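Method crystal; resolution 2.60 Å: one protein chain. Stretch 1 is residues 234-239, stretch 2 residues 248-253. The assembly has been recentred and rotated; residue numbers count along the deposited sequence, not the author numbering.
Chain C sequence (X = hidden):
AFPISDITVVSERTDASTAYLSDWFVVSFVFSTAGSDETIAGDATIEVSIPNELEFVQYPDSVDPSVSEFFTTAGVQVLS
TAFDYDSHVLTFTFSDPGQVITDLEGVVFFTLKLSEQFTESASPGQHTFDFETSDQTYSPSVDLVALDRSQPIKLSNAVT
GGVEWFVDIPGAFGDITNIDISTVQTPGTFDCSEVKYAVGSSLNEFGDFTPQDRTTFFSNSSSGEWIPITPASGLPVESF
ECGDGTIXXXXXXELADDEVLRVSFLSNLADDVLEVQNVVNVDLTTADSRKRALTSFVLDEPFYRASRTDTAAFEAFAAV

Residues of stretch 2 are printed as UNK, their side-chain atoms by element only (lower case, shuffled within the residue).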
# COMPACT_ATOMS: atom_id res chain seq x y z
N GLY C 234 -3.35 20.19 -22.46
CA GLY C 234 -2.86 19.79 -21.17
C GLY C 234 -1.36 19.58 -21.17
O GLY C 234 -0.63 20.02 -22.06
N LEU C 235 -0.89 18.90 -20.14
CA LEU C 235 0.52 18.75 -19.95
C LEU C 235 1.15 18.07 -21.15
O LEU C 235 0.54 17.19 -21.74
CB LEU C 235 0.78 18.00 -18.66
CG LEU C 235 0.46 18.86 -17.45
CD1 LEU C 235 0.50 18.03 -16.20
CD2 LEU C 235 1.44 20.01 -17.34
N PRO C 236 2.38 18.47 -21.53
CA PRO C 236 3.37 19.27 -20.83
C PRO C 236 3.10 20.76 -20.74
O PRO C 236 3.79 21.42 -19.98
CB PRO C 236 4.63 19.03 -21.65
CG PRO C 236 4.16 18.78 -22.96
CD PRO C 236 2.94 17.96 -22.78
N VAL C 237 2.12 21.28 -21.47
CA VAL C 237 1.79 22.71 -21.40
C VAL C 237 1.23 23.03 -20.03
O VAL C 237 0.16 22.53 -19.66
CB VAL C 237 0.80 23.08 -22.51
CG1 VAL C 237 0.34 24.49 -22.37
CG2 VAL C 237 1.44 22.91 -23.82
N GLU C 238 1.92 23.88 -19.27
CA GLU C 238 1.39 24.38 -18.01
C GLU C 238 0.57 25.66 -18.15
O GLU C 238 -0.34 25.88 -17.35
CB GLU C 238 2.51 24.66 -17.01
CG GLU C 238 3.45 23.55 -16.77
CD GLU C 238 4.37 23.88 -15.61
OE1 GLU C 238 5.43 24.53 -15.83
OE2 GLU C 238 4.02 23.49 -14.47
N SER C 239 0.90 26.52 -19.10
CA SER C 239 0.19 27.79 -19.26
C SER C 239 0.48 28.34 -20.64
O SER C 239 1.54 28.07 -21.20
CB SER C 239 0.61 28.78 -18.19
OG SER C 239 2.01 28.87 -18.24
N UNK C 248 3.21 34.10 -23.85
CA UNK C 248 3.71 33.42 -22.66
C UNK C 248 3.45 31.93 -22.77
O UNK C 248 2.37 31.51 -23.20
c UNK C 248 3.02 33.94 -21.41
o UNK C 248 3.55 35.18 -21.02
N UNK C 249 4.41 31.13 -22.33
CA UNK C 249 4.26 29.70 -22.48
C UNK C 249 5.07 29.00 -21.40
O UNK C 249 6.14 29.48 -21.04
c UNK C 249 3.03 27.51 -24.17
c UNK C 249 4.49 27.86 -24.30
c UNK C 249 4.92 27.76 -25.72
c UNK C 249 4.72 29.28 -23.86
N UNK C 250 4.55 27.89 -20.88
CA UNK C 250 5.23 27.13 -19.84
C UNK C 250 5.09 25.63 -20.05
O UNK C 250 4.07 25.15 -20.53
c UNK C 250 4.69 27.46 -18.45
o UNK C 250 4.85 28.81 -18.18
N UNK C 251 6.09 24.89 -19.62
CA UNK C 251 6.11 23.45 -19.80
C UNK C 251 6.56 22.75 -18.52
O UNK C 251 7.48 23.21 -17.85
c UNK C 251 7.04 23.03 -20.92
c UNK C 251 5.75 23.83 -24.92
c UNK C 251 5.70 22.46 -22.96
c UNK C 251 6.62 24.70 -24.28
c UNK C 251 5.28 22.71 -24.26
c UNK C 251 7.03 24.44 -22.99
c UNK C 251 6.56 23.33 -22.31
N UNK C 252 5.91 21.66 -18.19
CA UNK C 252 6.34 20.77 -17.12
C UNK C 252 6.41 19.39 -17.71
O UNK C 252 5.46 18.93 -18.33
c UNK C 252 5.38 20.78 -15.94
N UNK C 253 7.54 18.74 -17.56
CA UNK C 253 7.67 17.43 -18.16
C UNK C 253 9.11 17.00 -18.12
O UNK C 253 9.99 17.71 -17.64

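Position 248 carries two side-chain atoms, one carbon and then one oxygen, which is a hydroxymethyl group. Its CB stays 6.1 Å from Ser239 O, too far for a contact, so composition alone identifies it: Ser248, in the m rotamer.

At position 249 there are four carbons and no heteroatom, forked at the second. CA to CB points away from stretch 1, yet the end of the side chain returns: one of the terminal carbons lies 3.4 Å from Ser239 O and 4.4 Å from Val237 CG1. This is Leu249, with chi1 t and chi2 p, and the carbon in question is CD1.

Position 250 again has one carbon followed by one oxygen. The carbon, CB, sits 3.8 Å from Glu238 CB, and the oxygen lies 2.8 Å from Ser239 OG, a distance suited to a pair of hydroxyls. The residue is Ser250, its side chain on the same face of the sheet as that of Ser239.

Position 251 has seven carbons, one leading to a six-membered ring without a hydroxyl. The ring lies on the face shared with Val237; one ring carbon is 3.9 Å from Val237 CG2 and another 3.8 Å from Pro236 CB, so its apolar surface is used against both residues. This is Phe251, and the two ring carbons are CE1 and CD1 respectively.

Position 252 has a single side-chain carbon. That CB is 4.3 Å from Leu235 CD2 and 3.3 Å from Glu238 CD, the latter a short contact, tighter than usual for two carbons, at 2.60 Å resolution. The residue is Ala252.

Position 253 has no side-chain atoms and is Gly253. Its phi/psi of 168/179° would jam a CB against the carbonyl oxygen of the preceding residue, and an ideal CB would also lie 3.6 Å from Pro236 CB.

The contact is built on backbone pairing between strands whose directions differ by 135°, antiparallel in sense but strongly crossed. Val237 and Phe251 form a non-hydrogen-bonded pair with CA atoms 4.7 Å apart. Flanking bonds run from Ala252 N to Pro236 O and from Glu238 N to Ser250 O, each 2.8 Å, with angles at hydrogen of 161° and 159°. The bond from Ser250 N to Ser239 O is longer, 3.0 Å, and more bent at 141°. Carbonyl oxygens also receive CA-H contacts, as from Phe251 CA to Pro236 O at 3.1 Å. Side chains add apolar packing around Val237 and Phe251 on one face and the serine hydroxyl pair on the other; together the stretches bury 444 Å².

Stretch 2, residues 248-253: SLSFAG
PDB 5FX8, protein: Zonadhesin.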